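Long-range contacts in prolyl oligopeptidase (Novosphingobium capsulatum, PDB 1YR2), which probably cleaves oligopeptides on the carboxyl side of proline, and less readily alanine, as a serine peptidase of the S9A family: residues V474-V479 against A519-N524; Q587-F592 against S643-P648; A594-V599 against A649-T654; V601-R606 against P637-R642. All coordinates share one frame; numbering follows the deposited sequence.

Interaction 1: V474-V479 against A519-N524; sequences VPMFIV and AFALAN
In the mixed sheet of the alpha/beta-hydrolase domain, Phe477 and Leu522 form a hydrogen-bonded pair on two neighbouring antiparallel strands, 474-479 and 519-523, whose directions differ by 163°. Both backbone bonds of this pair are made, Phe477 N to Leu522 O at 2.9 Å and Leu522 N to Phe477 O at 3.0 Å. Val479 and Phe520 repeat the pattern, with Val479 N only 2.7 Å from Phe520 O, while Met476-Ala523 and Ile478-Ala521 are the non-hydrogen-bonded pairs between and beyond. The two faces carry different side chains. On one, Ala521 and Ala523 are small enough for Met476 to lie close; with CG anti to the backbone N, Met476 SD stands 4.2 Å from Ala521 CB on the face packed by helix 544-560, where Trp557 touches Met476 and Ile478. On the other face, Val479 and Phe520 run side by side, and Val479 CG2 meets the edge of the Phe520 ring in its plane. Phe510 stacks on that same ring. Phe477 CD2 touches Leu522 CD2 at 4.2 Å, and the ring stands almost perpendicular to the Asn524 amide, the planes 85° apart. An alanine at Phe477 would probably open a gap beside Leu522 and Asn524 and leave Phe428 without its ring partner. Asn524 ends the ladder: its ND2 is bonded to Glu530 and to Leu502 O, which probably fixes the turn of the amide, its N gives a nearly straight bond (175°) to Pro475 O, and its OD1 lies 3.5 Å from Phe477 CE2.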
loop_
_atom_site.group_PDB
_atom_site.type_symbol
_atom_site.label_atom_id
_atom_site.label_comp_id
_atom_site.label_asym_id
_atom_site.label_seq_id
_atom_site.Cartn_x
_atom_site.Cartn_y
_atom_site.Cartn_z
ATOM N N VAL A 474 -8.059 -14.548 -14.467
ATOM C CA VAL A 474 -7.205 -13.650 -13.736
ATOM C C VAL A 474 -7.814 -12.253 -13.909
ATOM O O VAL A 474 -8.204 -11.853 -15.019
ATOM C CB VAL A 474 -5.810 -13.645 -14.307
ATOM C CG1 VAL A 474 -4.891 -12.734 -13.500
ATOM C CG2 VAL A 474 -5.271 -15.072 -14.398
ATOM N N PRO A 475 -7.875 -11.497 -12.830
ATOM C CA PRO A 475 -8.303 -10.095 -12.931
ATOM C C PRO A 475 -7.213 -9.173 -13.514
ATOM O O PRO A 475 -6.021 -9.347 -13.307
ATOM C CB PRO A 475 -8.622 -9.699 -11.475
ATOM C CG PRO A 475 -8.461 -10.933 -10.644
ATOM C CD PRO A 475 -7.561 -11.887 -11.441
ATOM N N MET A 476 -7.662 -8.211 -14.286
ATOM C CA MET A 476 -6.801 -7.127 -14.755
ATOM C C MET A 476 -7.556 -5.802 -14.725
ATOM O O MET A 476 -8.720 -5.730 -15.124
ATOM C CB MET A 476 -6.291 -7.402 -16.160
ATOM C CG MET A 476 -5.445 -6.281 -16.764
ATOM S SD MET A 476 -4.494 -6.880 -18.185
ATOM C CE MET A 476 -5.741 -7.623 -19.177
ATOM N N PHE A 477 -6.852 -4.751 -14.278
ATOM C CA PHE A 477 -7.333 -3.370 -14.290
ATOM C C PHE A 477 -6.798 -2.708 -15.537
ATOM O O PHE A 477 -5.657 -2.959 -15.950
ATOM C CB PHE A 477 -6.795 -2.550 -13.102
ATOM C CG PHE A 477 -7.244 -3.012 -11.759
ATOM C CD1 PHE A 477 -8.578 -2.978 -11.414
ATOM C CD2 PHE A 477 -6.336 -3.528 -10.847
ATOM C CE1 PHE A 477 -9.012 -3.457 -10.194
ATOM C CE2 PHE A 477 -6.769 -3.988 -9.597
ATOM C CZ PHE A 477 -8.106 -3.928 -9.278
ATOM N N ILE A 478 -7.625 -1.902 -16.175
ATOM C CA ILE A 478 -7.216 -1.108 -17.340
ATOM C C ILE A 478 -7.657 0.318 -17.075
ATOM O O ILE A 478 -8.838 0.559 -16.767
ATOM C CB ILE A 478 -7.944 -1.661 -18.582
ATOM C CG1 ILE A 478 -7.495 -3.085 -18.860
ATOM C CG2 ILE A 478 -7.610 -0.812 -19.838
ATOM C CD1 ILE A 478 -8.452 -3.807 -19.734
ATOM N N VAL A 479 -6.738 1.264 -17.194
ATOM C CA VAL A 479 -6.980 2.614 -16.748
ATOM C C VAL A 479 -6.620 3.525 -17.884
ATOM O O VAL A 479 -5.527 3.470 -18.408
ATOM C CB VAL A 479 -6.076 2.976 -15.550
ATOM C CG1 VAL A 479 -6.484 4.336 -14.998
ATOM C CG2 VAL A 479 -6.193 1.939 -14.476
ATOM N N ALA A 519 -2.316 3.981 -22.165
ATOM C CA ALA A 519 -3.149 3.102 -21.361
ATOM C C ALA A 519 -2.286 2.422 -20.340
ATOM O O ALA A 519 -1.099 2.159 -20.600
ATOM C CB ALA A 519 -3.847 2.095 -22.221
ATOM N N PHE A 520 -2.857 2.211 -19.153
ATOM C CA PHE A 520 -2.218 1.479 -18.084
ATOM C C PHE A 520 -3.032 0.227 -17.766
ATOM O O PHE A 520 -4.274 0.248 -17.714
ATOM C CB PHE A 520 -2.020 2.373 -16.868
ATOM C CG PHE A 520 -1.521 1.646 -15.648
ATOM C CD1 PHE A 520 -0.211 1.200 -15.581
ATOM C CD2 PHE A 520 -2.363 1.363 -14.603
ATOM C CE1 PHE A 520 0.279 0.567 -14.447
ATOM C CE2 PHE A 520 -1.904 0.686 -13.462
ATOM C CZ PHE A 520 -0.558 0.278 -13.399
ATOM N N ALA A 521 -2.312 -0.876 -17.600
ATOM C CA ALA A 521 -2.912 -2.161 -17.242
ATOM C C ALA A 521 -2.103 -2.803 -16.160
ATOM O O ALA A 521 -0.877 -2.705 -16.130
ATOM C CB ALA A 521 -2.956 -3.018 -18.474
ATOM N N LEU A 522 -2.779 -3.435 -15.219
ATOM C CA LEU A 522 -2.138 -4.119 -14.127
ATOM C C LEU A 522 -2.858 -5.446 -13.940
ATOM O O LEU A 522 -4.074 -5.464 -13.754
ATOM C CB LEU A 522 -2.216 -3.294 -12.847
ATOM C CG LEU A 522 -1.522 -3.873 -11.590
ATOM C CD1 LEU A 522 -1.202 -2.812 -10.600
ATOM C CD2 LEU A 522 -2.378 -4.938 -10.890
ATOM N N ALA A 523 -2.111 -6.539 -14.037
ATOM C CA ALA A 523 -2.683 -7.902 -13.901
ATOM C C ALA A 523 -2.415 -8.461 -12.509
ATOM O O ALA A 523 -1.305 -8.378 -12.004
ATOM C CB ALA A 523 -2.082 -8.795 -14.944
ATOM N N ASN A 524 -3.441 -9.021 -11.895
ATOM C CA ASN A 524 -3.390 -9.567 -10.543
ATOM C C ASN A 524 -3.024 -11.054 -10.657
ATOM O O ASN A 524 -3.807 -11.951 -10.369
ATOM C CB ASN A 524 -4.739 -9.389 -9.861
ATOM C CG ASN A 524 -5.040 -7.946 -9.542
ATOM O OD1 ASN A 524 -5.829 -7.290 -10.253
ATOM N ND2 ASN A 524 -4.319 -7.387 -8.532
#

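Interaction 2: Q587-F592 against S643-P648; sequences QRPDLF and SGVDYP. With GOL (glycerol), chain B.
Pro589 and Tyr647 mark the closest backbone approach of two irregular segments, their CA atoms 5.0 Å apart, and Phe592 and Pro648 follow at 5.9 Å just before each chain enters its strand. Two proline rings carry most of the packing. Pro589 CG presses on Val645 CG1 at 3.5 Å, tighter than usual for two carbons, the two side chains crossing at about a right angle. Pro589 CB lies over one face of the Tyr647 ring, displaced toward the rim, 4.0 Å from Tyr647 CD1, and also meets Pro648 CD. Tyr647 is held at its far end, where OH bonds to Asn586 and to the backbone N of Arg642. Pro648 in turn sets CB 3.3 Å from Phe592 O. A glycerol, probably from the crystallisation liquor, bridges the segments: its O2 bonds to Phe592 O at 2.8 Å, its O1 to Asp590 O, and its O3 weakly to Tyr647 O. Beside the contact, Arg588 grips Asp590 side-on, NE to OD1 and NH2 to OD2, spanning Pro589, and its NH1 has a second acid partner in Glu556. With apolar carbon packing between the protein segments themselves, fit rather than direct polar pairing appears to set how these loops meet, and the glycerol uses carbonyl oxygens lying along their seam.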
loop_
_atom_site.group_PDB
_atom_site.type_symbol
_atom_site.label_atom_id
_atom_site.label_comp_id
_atom_site.label_asym_id
_atom_site.label_seq_id
_atom_site.Cartn_x
_atom_site.Cartn_y
_atom_site.Cartn_z
ATOM N N GLN A 587 10.791 -15.542 -23.026
ATOM C CA GLN A 587 9.830 -16.532 -23.535
ATOM C C GLN A 587 9.034 -15.993 -24.736
ATOM O O GLN A 587 8.784 -16.724 -25.718
ATOM C CB GLN A 587 8.905 -17.030 -22.404
ATOM C CG GLN A 587 9.647 -17.743 -21.298
ATOM C CD GLN A 587 8.760 -18.233 -20.130
ATOM O OE1 GLN A 587 7.547 -18.083 -20.163
ATOM N NE2 GLN A 587 9.386 -18.848 -19.116
ATOM N N ARG A 588 8.679 -14.706 -24.689
ATOM C CA ARG A 588 7.845 -14.085 -25.726
ATOM C C ARG A 588 8.338 -12.699 -26.103
ATOM O O ARG A 588 7.617 -11.721 -25.990
ATOM C CB ARG A 588 6.388 -14.028 -25.284
ATOM C CG ARG A 588 5.731 -15.378 -25.224
ATOM C CD ARG A 588 5.621 -16.107 -26.537
ATOM N NE ARG A 588 4.983 -15.260 -27.537
ATOM C CZ ARG A 588 3.654 -15.112 -27.623
ATOM N NH1 ARG A 588 2.853 -15.780 -26.823
ATOM N NH2 ARG A 588 3.128 -14.320 -28.538
ATOM N N PRO A 589 9.565 -12.618 -26.601
ATOM C CA PRO A 589 10.147 -11.330 -27.012
ATOM C C PRO A 589 9.321 -10.674 -28.109
ATOM O O PRO A 589 9.295 -9.434 -28.196
ATOM C CB PRO A 589 11.536 -11.700 -27.510
ATOM C CG PRO A 589 11.476 -13.161 -27.787
ATOM C CD PRO A 589 10.485 -13.740 -26.816
ATOM N N ASP A 590 8.619 -11.476 -28.910
ATOM C CA ASP A 590 7.742 -10.944 -29.971
ATOM C C ASP A 590 6.513 -10.201 -29.481
ATOM O O ASP A 590 5.921 -9.435 -30.231
ATOM C CB ASP A 590 7.249 -12.075 -30.888
ATOM C CG ASP A 590 6.450 -13.113 -30.119
ATOM O OD1 ASP A 590 6.950 -13.631 -29.078
ATOM O OD2 ASP A 590 5.310 -13.463 -30.446
ATOM N N LEU A 591 6.113 -10.423 -28.231
ATOM C CA LEU A 591 4.901 -9.797 -27.702
ATOM C C LEU A 591 5.058 -8.348 -27.228
ATOM O O LEU A 591 4.058 -7.620 -27.137
ATOM C CB LEU A 591 4.360 -10.670 -26.584
ATOM C CG LEU A 591 2.964 -10.517 -25.988
ATOM C CD1 LEU A 591 1.841 -10.429 -27.048
ATOM C CD2 LEU A 591 2.765 -11.733 -25.048
ATOM N N PHE A 592 6.292 -7.939 -26.913
ATOM C CA PHE A 592 6.587 -6.687 -26.198
ATOM C C PHE A 592 7.438 -5.763 -27.048
ATOM O O PHE A 592 8.446 -6.166 -27.618
ATOM C CB PHE A 592 7.308 -6.977 -24.855
ATOM C CG PHE A 592 6.608 -8.035 -24.041
ATOM C CD1 PHE A 592 5.338 -7.806 -23.555
ATOM C CD2 PHE A 592 7.174 -9.291 -23.851
ATOM C CE1 PHE A 592 4.652 -8.790 -22.840
ATOM C CE2 PHE A 592 6.494 -10.282 -23.130
ATOM C CZ PHE A 592 5.227 -10.017 -22.619
ATOM N N SER A 643 19.740 -16.321 -28.475
ATOM C CA SER A 643 20.266 -15.631 -29.650
ATOM C C SER A 643 19.520 -16.029 -30.921
ATOM O O SER A 643 18.880 -17.077 -31.013
ATOM C CB SER A 643 21.778 -15.786 -29.751
ATOM O OG SER A 643 22.078 -17.163 -29.905
ATOM N N GLY A 644 19.561 -15.128 -31.879
ATOM C CA GLY A 644 18.881 -15.282 -33.139
ATOM C C GLY A 644 17.471 -14.732 -33.196
ATOM O O GLY A 644 16.842 -14.814 -34.220
ATOM N N VAL A 645 16.993 -14.160 -32.093
ATOM C CA VAL A 645 15.616 -13.727 -31.957
ATOM C C VAL A 645 15.668 -12.235 -31.632
ATOM O O VAL A 645 16.437 -11.862 -30.775
ATOM C CB VAL A 645 15.010 -14.561 -30.783
ATOM C CG1 VAL A 645 13.761 -14.002 -30.281
ATOM C CG2 VAL A 645 14.806 -16.039 -31.258
ATOM N N ASP A 646 14.863 -11.401 -32.292
ATOM C CA ASP A 646 14.799 -9.976 -31.964
ATOM C C ASP A 646 14.069 -9.724 -30.617
ATOM O O ASP A 646 12.900 -10.090 -30.430
ATOM C CB ASP A 646 14.118 -9.157 -33.067
ATOM C CG ASP A 646 14.965 -9.055 -34.362
ATOM O OD1 ASP A 646 16.211 -9.184 -34.358
ATOM O OD2 ASP A 646 14.432 -8.820 -35.444
ATOM N N TYR A 647 14.775 -9.072 -29.704
ATOM C CA TYR A 647 14.262 -8.762 -28.387
ATOM C C TYR A 647 13.658 -7.362 -28.408
ATOM O O TYR A 647 14.034 -6.517 -29.212
ATOM C CB TYR A 647 15.397 -8.828 -27.332
ATOM C CG TYR A 647 15.534 -10.206 -26.669
ATOM C CD1 TYR A 647 15.549 -11.390 -27.431
ATOM C CD2 TYR A 647 15.602 -10.329 -25.306
ATOM C CE1 TYR A 647 15.670 -12.620 -26.834
ATOM C CE2 TYR A 647 15.710 -11.595 -24.685
ATOM C CZ TYR A 647 15.780 -12.706 -25.453
ATOM O OH TYR A 647 15.835 -13.920 -24.828
ATOM N N PRO A 648 12.778 -7.094 -27.462
ATOM C CA PRO A 648 12.303 -5.736 -27.261
ATOM C C PRO A 648 13.449 -4.799 -26.866
ATOM O O PRO A 648 14.563 -5.219 -26.495
ATOM C CB PRO A 648 11.326 -5.864 -26.094
ATOM C CG PRO A 648 11.323 -7.254 -25.670
ATOM C CD PRO A 648 12.259 -8.041 -26.454
HETATM C C1 GOL B . 8.613 -7.465 -30.508
HETATM O O1 GOL B . 8.300 -8.050 -31.753
HETATM C C2 GOL B . 10.071 -7.040 -30.475
HETATM O O2 GOL B . 10.096 -5.786 -29.822
HETATM C C3 GOL B . 10.667 -6.872 -31.885
HETATM O O3 GOL B . 11.806 -6.033 -31.849
#

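Interaction 3: A594-V599 against A649-T654; sequences AASPAV and AILVTT
Ala595 and Ile650 are paired in register on two parallel strands, 594-598 and 649-654, whose axes come within 4.7 Å and differ in direction by 14°. Ala595 is bonded at both ends, its N to Ala649 O at 2.8 Å and its O from Leu651 N at 3.0 Å. Beyond it, Pro597 has no N-H to give, and the hydroxyl of Ser596 takes up the next carbonyl: with OG anti to the backbone N (chi1 -167°), it donates to Leu651 O at 2.6 Å, in the carbonyl plane. The same OG accepts from a water that also sits 2.9 Å from Thr653 OG1, so that two side-chain hydroxyls are linked along one face. Backbone bonding resumes with Thr653 N to Pro597 O and Val599 N to Thr653 O, the latter nearly straight at 174°. These are inner strands of the alpha/beta-hydrolase sheet, flanked by helix 576-587 on the side of Ala595 and Ile650 and by helix 699-717 on the side of Ala649 and Thr653. On the first side, the Pro597 ring crosses Ile650 at about a right angle, CD to CG2 4.0 Å, and its CG approaches Val652 CG2. At the strand ends, Val599 leaves the extended conformation; its side chain touches Ser575, in what is probably the nucleophile elbow, and its CG1 packs 3.9 Å from Thr654 OG1.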
loop_
_atom_site.group_PDB
_atom_site.type_symbol
_atom_site.label_atom_id
_atom_site.label_comp_id
_atom_site.label_asym_id
_atom_site.label_seq_id
_atom_site.Cartn_x
_atom_site.Cartn_y
_atom_site.Cartn_z
ATOM N N ALA A 594 8.749 -2.993 -25.666
ATOM C CA ALA A 594 9.780 -2.536 -24.753
ATOM C C ALA A 594 9.538 -3.105 -23.386
ATOM O O ALA A 594 8.436 -3.432 -23.071
ATOM C CB ALA A 594 9.805 -1.042 -24.699
ATOM N N ALA A 595 10.585 -3.182 -22.559
ATOM C CA ALA A 595 10.495 -3.699 -21.202
ATOM C C ALA A 595 11.457 -2.973 -20.277
ATOM O O ALA A 595 12.556 -2.582 -20.699
ATOM C CB ALA A 595 10.841 -5.178 -21.172
ATOM N N SER A 596 11.055 -2.798 -19.008
ATOM C CA SER A 596 11.940 -2.194 -18.017
ATOM C C SER A 596 11.830 -2.977 -16.705
ATOM O O SER A 596 10.896 -2.756 -15.908
ATOM C CB SER A 596 11.606 -0.718 -17.802
ATOM O OG SER A 596 12.654 -0.089 -17.064
ATOM N N PRO A 597 12.771 -3.904 -16.472
ATOM C CA PRO A 597 12.870 -4.573 -15.168
ATOM C C PRO A 597 13.664 -3.744 -14.189
ATOM O O PRO A 597 14.800 -3.512 -14.496
ATOM C CB PRO A 597 13.623 -5.856 -15.493
ATOM C CG PRO A 597 14.435 -5.530 -16.692
ATOM C CD PRO A 597 13.770 -4.408 -17.426
ATOM N N ALA A 598 13.093 -3.363 -13.048
ATOM C CA ALA A 598 13.816 -2.723 -11.963
ATOM C C ALA A 598 14.278 -3.732 -10.931
ATOM O O ALA A 598 13.526 -4.604 -10.533
ATOM C CB ALA A 598 12.939 -1.683 -11.305
ATOM N N VAL A 599 15.544 -3.640 -10.530
ATOM C CA VAL A 599 16.110 -4.418 -9.437
ATOM C C VAL A 599 15.700 -5.878 -9.449
ATOM O O VAL A 599 15.263 -6.448 -8.410
ATOM C CB VAL A 599 15.874 -3.724 -8.037
ATOM C CG1 VAL A 599 16.591 -2.319 -8.029
ATOM C CG2 VAL A 599 14.424 -3.520 -7.727
ATOM N N ALA A 649 13.161 -3.523 -26.934
ATOM C CA ALA A 649 14.037 -2.531 -26.267
ATOM C C ALA A 649 13.910 -2.789 -24.770
ATOM O O ALA A 649 12.807 -3.008 -24.279
ATOM C CB ALA A 649 13.606 -1.130 -26.602
ATOM N N ILE A 650 15.020 -2.735 -24.036
ATOM C CA ILE A 650 15.038 -3.070 -22.637
ATOM C C ILE A 650 15.873 -2.068 -21.887
ATOM O O ILE A 650 16.993 -1.759 -22.318
ATOM C CB ILE A 650 15.636 -4.488 -22.398
ATOM C CG1 ILE A 650 14.820 -5.571 -23.095
ATOM C CG2 ILE A 650 15.736 -4.789 -20.903
ATOM C CD1 ILE A 650 15.464 -6.953 -23.086
ATOM N N LEU A 651 15.311 -1.514 -20.813
ATOM C CA LEU A 651 16.036 -0.592 -19.943
ATOM C C LEU A 651 15.968 -1.207 -18.559
ATOM O O LEU A 651 14.943 -1.109 -17.839
ATOM C CB LEU A 651 15.406 0.803 -19.967
ATOM C CG LEU A 651 16.061 1.919 -19.157
ATOM C CD1 LEU A 651 17.474 2.117 -19.634
ATOM C CD2 LEU A 651 15.219 3.182 -19.257
ATOM N N VAL A 652 17.061 -1.861 -18.202
ATOM C CA VAL A 652 17.274 -2.396 -16.872
ATOM C C VAL A 652 17.592 -1.238 -15.896
ATOM O O VAL A 652 18.369 -0.331 -16.222
ATOM C CB VAL A 652 18.419 -3.401 -16.901
ATOM C CG1 VAL A 652 18.659 -4.016 -15.529
ATOM C CG2 VAL A 652 18.203 -4.428 -18.046
ATOM N N THR A 653 16.985 -1.213 -14.722
ATOM C CA THR A 653 17.323 -0.135 -13.750
ATOM C C THR A 653 17.695 -0.695 -12.413
ATOM O O THR A 653 17.094 -1.680 -11.938
ATOM C CB THR A 653 16.164 0.869 -13.556
ATOM O OG1 THR A 653 15.045 0.157 -13.033
ATOM C CG2 THR A 653 15.672 1.465 -14.870
ATOM N N THR A 654 18.697 -0.084 -11.792
ATOM C CA THR A 654 19.107 -0.461 -10.431
ATOM C C THR A 654 20.059 0.615 -9.935
ATOM O O THR A 654 20.599 1.351 -10.746
ATOM C CB THR A 654 19.830 -1.851 -10.396
ATOM O OG1 THR A 654 20.367 -2.117 -9.099
ATOM C CG2 THR A 654 21.090 -1.856 -11.291
HETATM O O HOH W 1 12.462 0.368 -14.289
#

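Interaction 4: V601-R606 against P637-R642; sequences VMDMLR and PYHNVR
Leu605 and Asp603 both close on the His639 ring, one over a face and one at the edge. Leu605 CD1 makes a CH-pi contact, 3.6 Å from the ring centroid and 16° off the ring normal, while Tyr638 CD2 covers the opposite face, so the imidazole is clamped between two carbon groups. Asp603 OD1 lies in the ring plane, 3.1 Å from His639 CE1, with the carboxylate turned 76° against the ring. A water completes this edge, donating to Asp603 OD2 at 2.7 Å and lying 3.1 Å from His639 NE2. The backbones are joined by one hydrogen bond, from Tyr638 N to Met602 O at 3.0 Å, and the Pro637 ring fits beside it, its CG 4.0 Å from Met602 SD and its CD against Met604 CG. What sets Asp603 is an Asx turn: CG is anti to the backbone N (chi1 -173°), and OD1 accepts from Leu605 N, met nearly along its own C-O bond. Its other oxygen forms a salt bridge with Lys668 of helix 664-675. An alanine at Asp603 would probably leave Lys668 without its charged mate and Leu605 N without its acceptor, freeing the turn that carries Leu605 to the histidine. Both segments belong to the long connection between strands 594-598 and 649-654 of the hydrolase domain. Farther out, Ser636 OG bonds to His639 ND1 and to Met604 N, tying the ring's other nitrogen to the opposing loop, and Tyr638 OH reaches Asp59 near the N terminus.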
loop_
_atom_site.group_PDB
_atom_site.type_symbol
_atom_site.label_atom_id
_atom_site.label_comp_id
_atom_site.label_asym_id
_atom_site.label_seq_id
_atom_site.Cartn_x
_atom_site.Cartn_y
_atom_site.Cartn_z
ATOM N N VAL A 601 15.500 -9.982 -9.850
ATOM C CA VAL A 601 16.231 -11.197 -9.482
ATOM C C VAL A 601 16.525 -12.033 -10.752
ATOM O O VAL A 601 15.774 -12.928 -11.098
ATOM C CB VAL A 601 15.424 -12.046 -8.430
ATOM C CG1 VAL A 601 16.282 -13.105 -7.858
ATOM C CG2 VAL A 601 14.870 -11.148 -7.298
ATOM N N MET A 602 17.621 -11.741 -11.431
ATOM C CA MET A 602 17.873 -12.259 -12.780
ATOM C C MET A 602 18.649 -13.577 -12.812
ATOM O O MET A 602 18.455 -14.354 -13.730
ATOM C CB MET A 602 18.555 -11.193 -13.647
ATOM C CG MET A 602 17.780 -9.871 -13.714
ATOM S SD MET A 602 15.966 -10.113 -14.087
ATOM C CE MET A 602 15.719 -8.671 -15.163
ATOM N N ASP A 603 19.487 -13.824 -11.804
ATOM C CA ASP A 603 20.167 -15.096 -11.689
ATOM C C ASP A 603 19.483 -15.935 -10.595
ATOM O O ASP A 603 19.746 -15.803 -9.405
ATOM C CB ASP A 603 21.651 -14.901 -11.412
ATOM C CG ASP A 603 22.434 -16.235 -11.455
ATOM O OD1 ASP A 603 21.802 -17.332 -11.254
ATOM O OD2 ASP A 603 23.668 -16.279 -11.642
ATOM N N MET A 604 18.553 -16.751 -11.033
ATOM C CA MET A 604 17.705 -17.551 -10.156
ATOM C C MET A 604 18.389 -18.822 -9.705
ATOM O O MET A 604 17.819 -19.589 -8.924
ATOM C CB MET A 604 16.420 -17.896 -10.908
ATOM C CG MET A 604 15.524 -16.703 -11.162
ATOM S SD MET A 604 14.987 -15.858 -9.657
ATOM C CE MET A 604 14.143 -17.132 -8.781
ATOM N N LEU A 605 19.604 -19.064 -10.189
ATOM C CA LEU A 605 20.400 -20.175 -9.709
ATOM C C LEU A 605 21.276 -19.778 -8.529
ATOM O O LEU A 605 21.716 -20.662 -7.791
ATOM C CB LEU A 605 21.270 -20.773 -10.828
ATOM C CG LEU A 605 20.532 -21.210 -12.079
ATOM C CD1 LEU A 605 21.553 -21.905 -13.035
ATOM C CD2 LEU A 605 19.406 -22.100 -11.725
ATOM N N ARG A 606 21.528 -18.464 -8.380
ATOM C CA ARG A 606 22.435 -17.960 -7.363
ATOM C C ARG A 606 21.805 -16.923 -6.410
ATOM O O ARG A 606 22.517 -16.283 -5.633
ATOM C CB ARG A 606 23.673 -17.365 -8.050
ATOM C CG ARG A 606 24.566 -18.403 -8.689
ATOM C CD ARG A 606 25.738 -17.813 -9.442
ATOM N NE ARG A 606 26.641 -17.054 -8.567
ATOM C CZ ARG A 606 27.476 -17.596 -7.700
ATOM N NH1 ARG A 606 27.559 -18.902 -7.532
ATOM N NH2 ARG A 606 28.251 -16.823 -6.980
ATOM N N PRO A 637 16.183 -15.645 -15.833
ATOM C CA PRO A 637 16.380 -14.744 -16.992
ATOM C C PRO A 637 17.837 -14.708 -17.535
ATOM O O PRO A 637 18.005 -14.732 -18.742
ATOM C CB PRO A 637 15.914 -13.389 -16.486
ATOM C CG PRO A 637 14.948 -13.742 -15.422
ATOM C CD PRO A 637 15.453 -15.009 -14.736
ATOM N N TYR A 638 18.830 -14.734 -16.668
ATOM C CA TYR A 638 20.235 -14.633 -17.089
ATOM C C TYR A 638 20.661 -15.836 -17.915
ATOM O O TYR A 638 21.488 -15.692 -18.809
ATOM C CB TYR A 638 21.107 -14.475 -15.831
ATOM C CG TYR A 638 22.613 -14.558 -15.995
ATOM C CD1 TYR A 638 23.318 -13.625 -16.747
ATOM C CD2 TYR A 638 23.337 -15.562 -15.363
ATOM C CE1 TYR A 638 24.736 -13.700 -16.880
ATOM C CE2 TYR A 638 24.752 -15.649 -15.472
ATOM C CZ TYR A 638 25.436 -14.709 -16.221
ATOM O OH TYR A 638 26.812 -14.794 -16.297
ATOM N N HIS A 639 20.078 -16.996 -17.644
ATOM C CA HIS A 639 20.485 -18.255 -18.279
ATOM C C HIS A 639 19.635 -18.587 -19.491
ATOM O O HIS A 639 19.872 -19.601 -20.131
ATOM C CB HIS A 639 20.417 -19.435 -17.278
ATOM C CG HIS A 639 21.322 -19.265 -16.115
ATOM N ND1 HIS A 639 20.894 -18.699 -14.939
ATOM C CD2 HIS A 639 22.640 -19.533 -15.957
ATOM C CE1 HIS A 639 21.917 -18.630 -14.098
ATOM N NE2 HIS A 639 22.988 -19.118 -14.699
ATOM N N ASN A 640 18.612 -17.769 -19.787
ATOM C CA ASN A 640 17.680 -18.065 -20.879
ATOM C C ASN A 640 17.583 -17.027 -21.985
ATOM O O ASN A 640 16.605 -16.974 -22.714
ATOM C CB ASN A 640 16.279 -18.349 -20.342
ATOM C CG ASN A 640 16.200 -19.695 -19.652
ATOM O OD1 ASN A 640 16.180 -20.711 -20.319
ATOM N ND2 ASN A 640 16.255 -19.710 -18.314
ATOM N N VAL A 641 18.587 -16.180 -22.101
ATOM C CA VAL A 641 18.645 -15.271 -23.251
ATOM C C VAL A 641 18.856 -16.099 -24.547
ATOM O O VAL A 641 19.728 -16.964 -24.601
ATOM C CB VAL A 641 19.763 -14.213 -23.046
ATOM C CG1 VAL A 641 19.831 -13.219 -24.197
ATOM C CG2 VAL A 641 19.545 -13.454 -21.804
ATOM N N ARG A 642 18.067 -15.812 -25.581
ATOM C CA ARG A 642 18.009 -16.620 -26.812
ATOM C C ARG A 642 18.574 -15.919 -28.014
ATOM O O ARG A 642 17.921 -15.024 -28.594
ATOM C CB ARG A 642 16.565 -16.940 -27.161
ATOM C CG ARG A 642 15.836 -17.674 -26.074
ATOM C CD ARG A 642 14.370 -17.507 -26.184
ATOM N NE ARG A 642 13.928 -17.914 -27.501
ATOM C CZ ARG A 642 12.706 -17.698 -27.987
ATOM N NH1 ARG A 642 11.779 -17.049 -27.276
ATOM N NH2 ARG A 642 12.423 -18.120 -29.214
HETATM O O HOH W 2 25.037 -18.489 -12.515
#

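Overall arrangement
Along the chain, interaction 1 comes first, closing a loop of 39 residues between strands 473-481 and 519-523 before the others open. Interactions 2 and 3 then cross: 587-592 and 594-599 are followed in the same order by 643-648 and 649-654, so the loops leading into two adjacent parallel strands meet before the strands themselves do. Interaction 4 lies within both, joining two parts of the connection between those strands. Interactions 2, 3 and 4 touch one another, through Pro648 and Ala594, Tyr647 and Arg642, and Pro597 and Met602. Interaction 1 stands apart, its centre about 20 Å from that of interaction 3, yet belongs to the same sheet.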